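Local coordinates for dual specificity protein phosphatase 12 (Homo sapiens, PDB 4KI9), which removes phosphate from phosphotyrosine as well as phosphoserine and phosphothreonine residues of proteins, the part present here being its dual-specificity phosphatase catalytic domain, at residues T28-T32 / A71-I75; L31-S35 / R95-I99; P60-S66 / Y156-K160; F112-Y116 / E133-K137. The protein carries 2 engineered substitutions. All coordinates share one frame; numbering follows the deposited sequence.

Contact 1 of 4, residues T28-T32 / A71-I75. Engineered in segment 71-75: Ala-71 (natural residue Cys).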
loop_
_atom_site.group_PDB
_atom_site.type_symbol
_atom_site.label_atom_id
_atom_site.label_comp_id
_atom_site.label_asym_id
_atom_site.label_seq_id
_atom_site.Cartn_x
_atom_site.Cartn_y
_atom_site.Cartn_z
ATOM N N THR A 28 -14.442 4.557 5.417
ATOM C CA THR A 28 -14.257 5.851 6.061
ATOM C C THR A 28 -12.784 6.171 6.279
ATOM O O THR A 28 -12.452 7.134 6.965
ATOM C CB THR A 28 -14.993 5.954 7.405
ATOM O OG1 THR A 28 -14.526 4.926 8.291
ATOM C CG2 THR A 28 -16.506 5.835 7.205
ATOM N N ALA A 29 -11.910 5.360 5.690
ATOM C CA ALA A 29 -10.474 5.619 5.725
ATOM C C ALA A 29 -9.891 5.365 4.346
ATOM O O ALA A 29 -10.081 4.295 3.769
ATOM C CB ALA A 29 -9.788 4.760 6.781
ATOM N N VAL A 30 -9.194 6.357 3.799
ATOM C CA VAL A 30 -8.689 6.241 2.440
ATOM C C VAL A 30 -7.220 6.587 2.378
ATOM O O VAL A 30 -6.817 7.687 2.764
ATOM C CB VAL A 30 -9.475 7.145 1.457
ATOM C CG1 VAL A 30 -8.851 7.076 0.057
ATOM C CG2 VAL A 30 -10.950 6.734 1.407
ATOM N N LEU A 31 -6.419 5.632 1.919
ATOM C CA LEU A 31 -5.003 5.872 1.710
ATOM C C LEU A 31 -4.799 6.051 0.223
ATOM O O LEU A 31 -4.995 5.121 -0.560
ATOM C CB LEU A 31 -4.161 4.698 2.216
ATOM C CG LEU A 31 -2.645 4.945 2.349
ATOM C CD1 LEU A 31 -2.049 3.857 3.233
ATOM C CD2 LEU A 31 -1.914 4.943 1.007
ATOM N N THR A 32 -4.410 7.260 -0.153
ATOM C CA THR A 32 -4.055 7.579 -1.529
ATOM C C THR A 32 -2.537 7.472 -1.706
ATOM O O THR A 32 -1.773 8.146 -1.017
ATOM C CB THR A 32 -4.502 9.007 -1.887
ATOM O OG1 THR A 32 -5.918 9.139 -1.678
ATOM C CG2 THR A 32 -4.144 9.349 -3.329
ATOM N N ALA A 71 2.258 3.821 6.203
ATOM C CA ALA A 71 1.106 3.389 5.431
ATOM C C ALA A 71 0.431 2.220 6.130
ATOM O O ALA A 71 -0.790 2.212 6.306
ATOM C CB ALA A 71 1.550 2.973 4.027
ATOM N N VAL A 72 1.226 1.221 6.510
ATOM C CA VAL A 72 0.693 0.035 7.182
ATOM C C VAL A 72 0.041 0.392 8.535
ATOM O O VAL A 72 -0.998 -0.172 8.899
ATOM C CB VAL A 72 1.766 -1.054 7.365
ATOM C CG1 VAL A 72 1.244 -2.172 8.294
ATOM C CG2 VAL A 72 2.201 -1.609 5.968
ATOM N N ALA A 73 0.648 1.329 9.258
ATOM C CA ALA A 73 0.096 1.803 10.534
ATOM C C ALA A 73 -1.263 2.496 10.344
ATOM O O ALA A 73 -2.173 2.343 11.171
ATOM C CB ALA A 73 1.083 2.743 11.232
ATOM N N PHE A 74 -1.402 3.257 9.265
ATOM C CA PHE A 74 -2.670 3.942 8.986
ATOM C C PHE A 74 -3.761 2.912 8.752
ATOM O O PHE A 74 -4.860 2.998 9.301
ATOM C CB PHE A 74 -2.541 4.832 7.749
ATOM C CG PHE A 74 -3.840 5.465 7.321
ATOM C CD1 PHE A 74 -4.554 4.957 6.253
ATOM C CD2 PHE A 74 -4.354 6.561 8.010
ATOM C CE1 PHE A 74 -5.766 5.545 5.858
ATOM C CE2 PHE A 74 -5.541 7.155 7.618
ATOM C CZ PHE A 74 -6.252 6.640 6.549
ATOM N N ILE A 75 -3.442 1.919 7.935
ATOM C CA ILE A 75 -4.428 0.913 7.590
ATOM C C ILE A 75 -4.765 0.087 8.826
ATOM O O ILE A 75 -5.938 -0.175 9.103
ATOM C CB ILE A 75 -3.925 -0.021 6.491
ATOM C CG1 ILE A 75 -3.601 0.787 5.223
ATOM C CG2 ILE A 75 -5.004 -1.090 6.208
ATOM C CD1 ILE A 75 -2.821 -0.013 4.170
#
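Leu-31 leaves the strand 27-34 toward the helix 68-80, meeting Phe-74 near its base and Ala-71 and Ile-75 at its tip. Its CB sits 4.1 Å from CD1 of Phe-74. Beyond it, CG stands anti to the backbone N (chi1 -167°), which carries the branch across to the helix, and there CD1 does most of the touching. This methyl lies 3.7 Å from the carbonyl O of Ala-71, an engineered residue in place of cysteine, and also touches its CB. On the next turn it comes 4.0 Å from CG1 of Ile-75. A branched, flexible leucine suits the place, for one methyl can settle between two successive turns of the helix. Phe-74 reaches the other way. Its ring is long enough to span the gap between helix and strand, so that CZ comes within 4.0 Å of CB of Ala-29, whose small methyl lets the ring close on the backbone, and CE1 lies 3.9 Å from O of Val-30. Leu-52 of the neighbouring strand also touches Phe-74. No hydrogen bond crosses, and the two short segments run nearly antiparallel (166°). Such apolar packing of a helix against the central, mostly parallel sheet is characteristic of the alpha/beta fold of protein tyrosine phosphatases.

Contact 2 of 4, residues L31-S35 / R95-I99. With PO4 (phosphate ion), chain B.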
loop_
_atom_site.group_PDB
_atom_site.type_symbol
_atom_site.label_atom_id
_atom_site.label_comp_id
_atom_site.label_asym_id
_atom_site.label_seq_id
_atom_site.Cartn_x
_atom_site.Cartn_y
_atom_site.Cartn_z
ATOM N N LEU A 31 -6.419 5.632 1.919
ATOM C CA LEU A 31 -5.003 5.872 1.710
ATOM C C LEU A 31 -4.799 6.051 0.223
ATOM O O LEU A 31 -4.995 5.121 -0.560
ATOM C CB LEU A 31 -4.161 4.698 2.216
ATOM C CG LEU A 31 -2.645 4.945 2.349
ATOM C CD1 LEU A 31 -2.049 3.857 3.233
ATOM C CD2 LEU A 31 -1.914 4.943 1.007
ATOM N N THR A 32 -4.410 7.260 -0.153
ATOM C CA THR A 32 -4.055 7.579 -1.529
ATOM C C THR A 32 -2.537 7.472 -1.706
ATOM O O THR A 32 -1.773 8.146 -1.017
ATOM C CB THR A 32 -4.502 9.007 -1.887
ATOM O OG1 THR A 32 -5.918 9.139 -1.678
ATOM C CG2 THR A 32 -4.144 9.349 -3.329
ATOM N N VAL A 33 -2.101 6.602 -2.612
ATOM C CA VAL A 33 -0.692 6.546 -2.974
ATOM C C VAL A 33 -0.603 6.843 -4.470
ATOM O O VAL A 33 -0.899 5.996 -5.304
ATOM C CB VAL A 33 -0.028 5.194 -2.555
ATOM C CG1 VAL A 33 -0.875 3.989 -2.994
ATOM C CG2 VAL A 33 1.399 5.098 -3.084
ATOM N N ASP A 34 -0.231 8.077 -4.796
ATOM C CA ASP A 34 -0.416 8.592 -6.140
ATOM C C ASP A 34 0.358 9.898 -6.234
ATOM O O ASP A 34 0.957 10.337 -5.247
ATOM C CB ASP A 34 -1.908 8.847 -6.362
ATOM C CG ASP A 34 -2.336 8.656 -7.808
ATOM O OD1 ASP A 34 -1.496 8.816 -8.709
ATOM O OD2 ASP A 34 -3.529 8.362 -8.038
ATOM N N SER A 35 0.351 10.518 -7.408
ATOM C CA SER A 35 1.047 11.789 -7.596
ATOM C C SER A 35 0.252 12.974 -7.050
ATOM O O SER A 35 0.820 14.028 -6.769
ATOM C CB SER A 35 1.351 12.003 -9.083
ATOM O OG SER A 35 0.159 11.921 -9.850
ATOM N N ARG A 95 1.288 0.892 -7.362
ATOM C CA ARG A 95 1.497 1.586 -6.084
ATOM C C ARG A 95 0.576 1.080 -4.961
ATOM O O ARG A 95 1.024 0.787 -3.848
ATOM C CB ARG A 95 1.340 3.095 -6.268
ATOM C CG ARG A 95 2.502 3.776 -7.006
ATOM C CD ARG A 95 2.133 5.209 -7.432
ATOM N NE ARG A 95 1.233 5.217 -8.584
ATOM C CZ ARG A 95 0.910 6.301 -9.287
ATOM N NH1 ARG A 95 1.418 7.481 -8.965
ATOM N NH2 ARG A 95 0.082 6.199 -10.327
ATOM N N SER A 96 -0.713 0.965 -5.253
ATOM C CA SER A 96 -1.666 0.515 -4.244
ATOM C C SER A 96 -1.433 -0.966 -3.941
ATOM O O SER A 96 -1.519 -1.398 -2.796
ATOM C CB SER A 96 -3.083 0.744 -4.750
ATOM O OG SER A 96 -3.230 0.153 -6.031
ATOM N N VAL A 97 -1.121 -1.738 -4.981
ATOM C CA VAL A 97 -0.784 -3.148 -4.833
ATOM C C VAL A 97 0.421 -3.373 -3.910
ATOM O O VAL A 97 0.392 -4.251 -3.053
ATOM C CB VAL A 97 -0.527 -3.800 -6.221
ATOM C CG1 VAL A 97 0.095 -5.169 -6.067
ATOM C CG2 VAL A 97 -1.837 -3.893 -7.004
ATOM N N ALA A 98 1.473 -2.576 -4.079
ATOM C CA ALA A 98 2.631 -2.643 -3.182
ATOM C C ALA A 98 2.255 -2.358 -1.716
ATOM O O ALA A 98 2.699 -3.057 -0.791
ATOM C CB ALA A 98 3.720 -1.684 -3.652
ATOM N N ILE A 99 1.429 -1.342 -1.502
ATOM C CA ILE A 99 1.021 -0.991 -0.139
ATOM C C ILE A 99 0.213 -2.114 0.500
ATOM O O ILE A 99 0.444 -2.482 1.651
ATOM C CB ILE A 99 0.194 0.320 -0.104
ATOM C CG1 ILE A 99 1.053 1.510 -0.533
ATOM C CG2 ILE A 99 -0.387 0.575 1.287
ATOM C CD1 ILE A 99 2.338 1.685 0.270
HETATM P P PO4 B . -0.526 2.484 -10.363
HETATM O O1 PO4 B . -1.257 3.772 -10.660
HETATM O O2 PO4 B . 0.642 2.757 -9.452
HETATM O O3 PO4 B . -1.462 1.469 -9.758
HETATM O O4 PO4 B . 0.040 1.931 -11.654
#
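Arg-95 and Asp-34 form the charged part of this contact, a salt bridge with OD1 of Asp-34 3.2 Å from NH1 of Arg-95. OD1 is far from the plane of the guanidinium and the two flat groups are turned 72° apart, so the attraction is one of charge without a directed N-H. Asp-34 OD1 also accepts from the backbone N of Ser-35, while Arg-95 NH1 is hydrogen-bonded to Ala-56 O.

Three hydrogen bonds run from Arg-95 to a phosphate ion, most likely picked up from the crystallisation solution. Phosphate O2 takes two of them, from the backbone N and from NE (2.7 Å), and NH2 gives a nearly straight third to O1 (2.8 Å, 165°). A bend at chi3 (-75°) brings the guanidinium edge round to the anion. This is the arginine of the phosphatase P-loop, which cradles substrate phosphate at the start of helix 95-108; backbone N-H groups of Ala-91, Val-93 and Ser-94 and the hydroxyl of Ser-89, engineered at the predicted nucleophile position, also bind the ion.

The apolar contacts are made by Val-33 and Leu-31. Val-33, a beta-branched residue at home in a strand, puts CG2 3.8 Å from CB of Arg-95 and CG1 4.0 Å from CG1 of Ile-99. Two residues earlier, Leu-31 CD1 meets Ile-99 CG2 at 4.2 Å.

Contact 3 of 4, residues P60-S66 / Y156-K160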
loop_
_atom_site.group_PDB
_atom_site.type_symbol
_atom_site.label_atom_id
_atom_site.label_comp_id
_atom_site.label_asym_id
_atom_site.label_seq_id
_atom_site.Cartn_x
_atom_site.Cartn_y
_atom_site.Cartn_z
ATOM N N PRO A 60 10.257 2.610 -10.643
ATOM C CA PRO A 60 11.187 1.801 -9.846
ATOM C C PRO A 60 12.060 2.661 -8.956
ATOM O O PRO A 60 12.443 2.210 -7.871
ATOM C CB PRO A 60 12.052 1.110 -10.912
ATOM C CG PRO A 60 11.179 1.051 -12.110
ATOM C CD PRO A 60 10.358 2.309 -12.086
ATOM N N GLU A 61 12.365 3.881 -9.399
ATOM C CA GLU A 61 13.211 4.780 -8.611
ATOM C C GLU A 61 12.458 5.379 -7.428
ATOM O O GLU A 61 13.078 5.941 -6.524
ATOM C CB GLU A 61 13.790 5.921 -9.453
ATOM C CG GLU A 61 14.184 5.540 -10.862
ATOM C CD GLU A 61 13.016 5.665 -11.815
ATOM O OE1 GLU A 61 12.588 6.811 -12.082
ATOM O OE2 GLU A 61 12.512 4.621 -12.273
ATOM N N THR A 62 11.131 5.280 -7.436
ATOM C CA THR A 62 10.347 5.836 -6.335
ATOM C C THR A 62 10.630 5.078 -5.053
ATOM O O THR A 62 10.596 3.853 -5.036
ATOM C CB THR A 62 8.833 5.801 -6.619
ATOM O OG1 THR A 62 8.540 6.640 -7.743
ATOM C CG2 THR A 62 8.056 6.298 -5.413
ATOM N N ASP A 63 10.925 5.811 -3.983
ATOM C CA ASP A 63 11.131 5.197 -2.681
ATOM C C ASP A 63 9.806 5.066 -1.942
ATOM O O ASP A 63 9.373 5.998 -1.259
ATOM C CB ASP A 63 12.127 6.016 -1.851
ATOM C CG ASP A 63 12.340 5.445 -0.455
ATOM O OD1 ASP A 63 11.890 4.316 -0.178
ATOM O OD2 ASP A 63 12.988 6.117 0.375
ATOM N N LEU A 64 9.162 3.911 -2.086
ATOM C CA LEU A 64 7.990 3.583 -1.288
ATOM C C LEU A 64 8.404 2.992 0.052
ATOM O O LEU A 64 7.707 3.157 1.069
ATOM C CB LEU A 64 7.115 2.569 -2.017
ATOM C CG LEU A 64 5.914 3.033 -2.836
ATOM C CD1 LEU A 64 5.008 1.846 -3.031
ATOM C CD2 LEU A 64 5.169 4.170 -2.161
ATOM N N LEU A 65 9.531 2.288 0.048
ATOM C CA LEU A 65 10.016 1.562 1.234
ATOM C C LEU A 65 9.997 2.403 2.510
ATOM O O LEU A 65 9.557 1.934 3.558
ATOM C CB LEU A 65 11.432 1.016 0.987
ATOM C CG LEU A 65 12.117 0.285 2.153
ATOM C CD1 LEU A 65 11.261 -0.881 2.651
ATOM C CD2 LEU A 65 13.485 -0.249 1.704
ATOM N N SER A 66 10.466 3.645 2.411
ATOM C CA SER A 66 10.589 4.529 3.562
ATOM C C SER A 66 9.232 4.904 4.160
ATOM O O SER A 66 9.155 5.276 5.325
ATOM C CB SER A 66 11.367 5.795 3.174
ATOM O OG SER A 66 12.710 5.466 2.815
ATOM N N TYR A 156 20.466 0.932 0.846
ATOM C CA TYR A 156 19.360 1.259 -0.041
ATOM C C TYR A 156 19.228 2.768 -0.295
ATOM O O TYR A 156 18.974 3.194 -1.426
ATOM C CB TYR A 156 18.062 0.727 0.571
ATOM C CG TYR A 156 16.785 1.245 -0.047
ATOM C CD1 TYR A 156 16.049 2.265 0.565
ATOM C CD2 TYR A 156 16.283 0.686 -1.212
ATOM C CE1 TYR A 156 14.859 2.729 0.005
ATOM C CE2 TYR A 156 15.091 1.139 -1.775
ATOM C CZ TYR A 156 14.385 2.156 -1.156
ATOM O OH TYR A 156 13.205 2.598 -1.710
ATOM N N ARG A 157 19.380 3.569 0.756
ATOM C CA ARG A 157 19.283 5.025 0.617
ATOM C C ARG A 157 20.499 5.627 -0.112
ATOM O O ARG A 157 20.372 6.581 -0.873
ATOM C CB ARG A 157 19.061 5.694 1.980
ATOM C CG ARG A 157 17.665 5.449 2.610
ATOM C CD ARG A 157 16.510 6.011 1.783
ATOM N NE ARG A 157 16.820 7.346 1.278
ATOM C CZ ARG A 157 16.316 7.871 0.163
ATOM N NH1 ARG A 157 15.443 7.188 -0.573
ATOM N NH2 ARG A 157 16.697 9.084 -0.224
ATOM N N LEU A 158 21.679 5.068 0.110
ATOM C CA LEU A 158 22.847 5.493 -0.657
ATOM C C LEU A 158 22.613 5.226 -2.141
ATOM O O LEU A 158 22.951 6.053 -2.989
ATOM C CB LEU A 158 24.121 4.772 -0.192
ATOM C CG LEU A 158 24.630 5.047 1.221
ATOM C CD1 LEU A 158 25.841 4.188 1.515
ATOM C CD2 LEU A 158 24.981 6.531 1.351
ATOM N N GLN A 159 22.038 4.068 -2.457
ATOM C CA GLN A 159 21.778 3.725 -3.856
ATOM C C GLN A 159 20.728 4.646 -4.459
ATOM O O GLN A 159 20.839 5.058 -5.610
ATOM C CB GLN A 159 21.360 2.253 -3.987
ATOM C CG GLN A 159 22.484 1.302 -3.566
ATOM C CD GLN A 159 22.149 -0.166 -3.761
ATOM O OE1 GLN A 159 22.838 -1.042 -3.238
ATOM N NE2 GLN A 159 21.094 -0.442 -4.522
ATOM N N LYS A 160 19.711 4.974 -3.672
ATOM C CA LYS A 160 18.668 5.889 -4.136
ATOM C C LYS A 160 19.177 7.256 -4.580
ATOM O O LYS A 160 18.640 7.842 -5.527
ATOM C CB LYS A 160 17.559 6.020 -3.080
ATOM C CG LYS A 160 16.526 4.901 -3.178
ATOM C CD LYS A 160 15.665 5.100 -4.419
ATOM C CE LYS A 160 14.754 3.923 -4.672
ATOM N NZ LYS A 160 15.509 2.779 -5.214
HETATM O O HOH W 1 13.912 0.761 -6.118
#
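The Tyr-156 ring lies between Leu-65 and the aliphatic chain of Lys-160. On one face CD2 of Leu-65 stands 3.7 Å from the ring centroid, almost over the centre, a CH-pi contact; on the opposite face is CG of Lys-160, from the next turn of its own helix, offset toward the rim. At the ring edge lies the carboxylate of Asp-63, its plane turned 72° from the ring. That carboxylate organises an Asx motif: OD1 accepts from the backbone N of Ser-66, three residues on, and so holds the turn that leads into helix 68-80.

The same OD1 accepts from Tyr-156 OH at 2.7 Å. The two donors come to it from opposite faces of the carboxylate plane, with the hydroxyl 62° out of that plane. OD2 has its own partners. It forms a salt bridge of 2.8 Å with NH1 of Arg-157, and OG of Ser-66 donates to it on the syn side. The carboxylate and guanidinium planes are nearly parallel, but OD2 is displaced obliquely from the guanidinium plane, and the side chains cross at about a right angle. Arg-157 folds back at chi2 (-63°) and again at chi3, which brings NH1 to the acid. Aspartate fits here because a short acid can serve its own turn and two side chains of helix 151-160 together, and this shared grip probably favours its ionised form.

Lys-160 reaches from the helix across to the loop, its CE 3.2 Å from O of Glu-61. At its end a water joins the two segments, accepting from NZ of Lys-160 at 2.7 Å and donating to O of Pro-60.

Contact 4 of 4, residues F112-Y116 / E133-K137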
loop_
_atom_site.group_PDB
_atom_site.type_symbol
_atom_site.label_atom_id
_atom_site.label_comp_id
_atom_site.label_asym_id
_atom_site.label_seq_id
_atom_site.Cartn_x
_atom_site.Cartn_y
_atom_site.Cartn_z
ATOM N N PHE A 112 7.288 -11.868 1.219
ATOM C CA PHE A 112 6.795 -11.084 0.087
ATOM C C PHE A 112 6.109 -11.931 -0.985
ATOM O O PHE A 112 5.020 -11.592 -1.457
ATOM C CB PHE A 112 7.938 -10.284 -0.551
ATOM C CG PHE A 112 7.663 -9.860 -1.973
ATOM C CD1 PHE A 112 8.358 -10.436 -3.034
ATOM C CD2 PHE A 112 6.708 -8.896 -2.252
ATOM C CE1 PHE A 112 8.109 -10.045 -4.343
ATOM C CE2 PHE A 112 6.454 -8.501 -3.550
ATOM C CZ PHE A 112 7.152 -9.080 -4.600
ATOM N N GLU A 113 6.739 -13.040 -1.358
ATOM C CA GLU A 113 6.227 -13.845 -2.453
ATOM C C GLU A 113 4.868 -14.434 -2.102
ATOM O O GLU A 113 3.978 -14.478 -2.946
ATOM C CB GLU A 113 7.221 -14.948 -2.844
ATOM C CG GLU A 113 8.544 -14.425 -3.379
ATOM C CD GLU A 113 8.449 -13.932 -4.816
ATOM O OE1 GLU A 113 7.348 -14.007 -5.407
ATOM O OE2 GLU A 113 9.480 -13.475 -5.359
ATOM N N LYS A 114 4.703 -14.864 -0.854
ATOM C CA LYS A 114 3.420 -15.408 -0.410
ATOM C C LYS A 114 2.302 -14.358 -0.368
ATOM O O LYS A 114 1.181 -14.625 -0.787
ATOM C CB LYS A 114 3.564 -16.112 0.947
ATOM C CG LYS A 114 4.250 -17.476 0.857
ATOM C CD LYS A 114 4.670 -17.960 2.235
ATOM C CE LYS A 114 5.604 -19.152 2.157
ATOM N NZ LYS A 114 6.413 -19.283 3.405
ATOM N N ALA A 115 2.606 -13.165 0.131
ATOM C CA ALA A 115 1.603 -12.103 0.209
ATOM C C ALA A 115 1.192 -11.640 -1.182
ATOM O O ALA A 115 0.016 -11.473 -1.461
ATOM C CB ALA A 115 2.127 -10.927 1.023
ATOM N N TYR A 116 2.173 -11.450 -2.056
ATOM C CA TYR A 116 1.917 -10.936 -3.389
ATOM C C TYR A 116 1.118 -11.973 -4.190
ATOM O O TYR A 116 0.253 -11.625 -4.994
ATOM C CB TYR A 116 3.247 -10.629 -4.074
ATOM C CG TYR A 116 3.151 -9.843 -5.357
ATOM C CD1 TYR A 116 2.062 -9.018 -5.623
ATOM C CD2 TYR A 116 4.149 -9.936 -6.313
ATOM C CE1 TYR A 116 1.986 -8.298 -6.816
ATOM C CE2 TYR A 116 4.082 -9.226 -7.494
ATOM C CZ TYR A 116 3.002 -8.408 -7.739
ATOM O OH TYR A 116 2.958 -7.719 -8.928
ATOM N N GLU A 133 8.850 -4.397 -5.978
ATOM C CA GLU A 133 9.138 -5.777 -5.600
ATOM C C GLU A 133 10.408 -5.878 -4.766
ATOM O O GLU A 133 10.417 -6.523 -3.726
ATOM C CB GLU A 133 9.321 -6.668 -6.844
ATOM C CG GLU A 133 8.034 -7.061 -7.522
ATOM C CD GLU A 133 8.214 -8.272 -8.427
ATOM O OE1 GLU A 133 9.364 -8.744 -8.554
ATOM O OE2 GLU A 133 7.208 -8.750 -8.997
ATOM N N TRP A 134 11.479 -5.253 -5.245
ATOM C CA TRP A 134 12.760 -5.259 -4.544
ATOM C C TRP A 134 12.639 -4.605 -3.159
ATOM O O TRP A 134 13.134 -5.130 -2.157
ATOM C CB TRP A 134 13.818 -4.558 -5.403
ATOM C CG TRP A 134 15.111 -4.268 -4.713
ATOM C CD1 TRP A 134 15.620 -3.032 -4.399
ATOM C CD2 TRP A 134 16.068 -5.225 -4.256
ATOM N NE1 TRP A 134 16.840 -3.172 -3.779
ATOM C CE2 TRP A 134 17.134 -4.505 -3.676
ATOM C CE3 TRP A 134 16.130 -6.622 -4.283
ATOM C CZ2 TRP A 134 18.248 -5.140 -3.127
ATOM C CZ3 TRP A 134 17.237 -7.250 -3.734
ATOM C CH2 TRP A 134 18.281 -6.509 -3.164
ATOM N N GLN A 135 11.956 -3.470 -3.104
ATOM C CA GLN A 135 11.722 -2.779 -1.830
ATOM C C GLN A 135 10.982 -3.637 -0.817
ATOM O O GLN A 135 11.313 -3.629 0.363
ATOM C CB GLN A 135 10.996 -1.434 -2.060
ATOM C CG GLN A 135 11.916 -0.388 -2.713
ATOM C CD GLN A 135 11.158 0.801 -3.269
ATOM O OE1 GLN A 135 10.251 1.338 -2.626
ATOM N NE2 GLN A 135 11.524 1.216 -4.474
ATOM N N LEU A 136 9.985 -4.389 -1.264
ATOM C CA LEU A 136 9.284 -5.283 -0.343
ATOM C C LEU A 136 10.164 -6.443 0.126
ATOM O O LEU A 136 9.999 -6.946 1.241
ATOM C CB LEU A 136 7.984 -5.804 -0.957
ATOM C CG LEU A 136 6.888 -4.751 -1.074
ATOM C CD1 LEU A 136 5.692 -5.333 -1.803
ATOM C CD2 LEU A 136 6.480 -4.260 0.306
ATOM N N LYS A 137 11.102 -6.870 -0.719
ATOM C CA LYS A 137 12.056 -7.893 -0.298
ATOM C C LYS A 137 12.956 -7.341 0.800
ATOM O O LYS A 137 13.239 -8.028 1.782
ATOM C CB LYS A 137 12.867 -8.412 -1.502
ATOM C CG LYS A 137 12.006 -9.269 -2.412
ATOM C CD LYS A 137 12.771 -9.815 -3.612
ATOM C CE LYS A 137 11.827 -10.596 -4.506
ATOM N NZ LYS A 137 12.333 -10.713 -5.897
#
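Phe-112 points its ring at helix 130-141, where Glu-133, Leu-136 and Lys-137 gather round it from different directions. Its CG is anti to the backbone N (chi1 159°), which swings the ring away from its own helix and over the carbonyl O of Glu-133, lying above the centre of one face. Leu-136 crosses the phenylalanine side chain at about a right angle, with CB 3.6 Å from CD2 of Phe-112 and its CD1 methyl beside CE2 at 3.7 Å. Lys-137 passes obliquely with an extended chain, so that its CE is 3.8 Å from CE1 of Phe-112. A lysine suits this margin because its methylenes can pack on an aromatic ring while the ammonium group stays farther out, near the acid of Glu-113; the 4.0 Å between NZ of Lys-137 and OE2 of Glu-113 is longer than a salt bridge.

Glu-133 likewise uses its aliphatic part, setting CG 3.7 Å from CZ of Phe-112. Its extended chain then carries the carboxylate on to Tyr-116, where OE2 lies at the ring edge, 3.5 Å from CE2, with the two planes 78° apart. The tyrosine hydroxyl itself bonds to the backbone N of Met-128. With the helix segments inclined at 126° and a large aromatic filling the space between them, this is ordinary helix-helix packing within the layer of helices on one side of the phosphatase sheet.

Contacts 1 and 2 both start from strand 27-34 and share Leu-31; their helices meet where Ile-75 CD1 lies 3.8 Å from Ile-99 CG2. Contact 2 holds the phosphate-binding arginine, and contacts 3 and 4 lie about 15 Å from it, centre to centre. Leu-64 ties contact 3 to contact 2, its CD1 3.8 Å from CB of Ala-98. Contact 4 reaches the same helix through Tyr-116, whose CE1 is 3.7 Å from CG1 of Val-97. Contacts 3 and 4 are joined by Gln-135, which probably bonds through OE1 to N of Leu-64 (2.8 Å) and through NE2 to O of Thr-62. Contacts 1 and 4 do not touch and lie on opposite sides of the chain's centre.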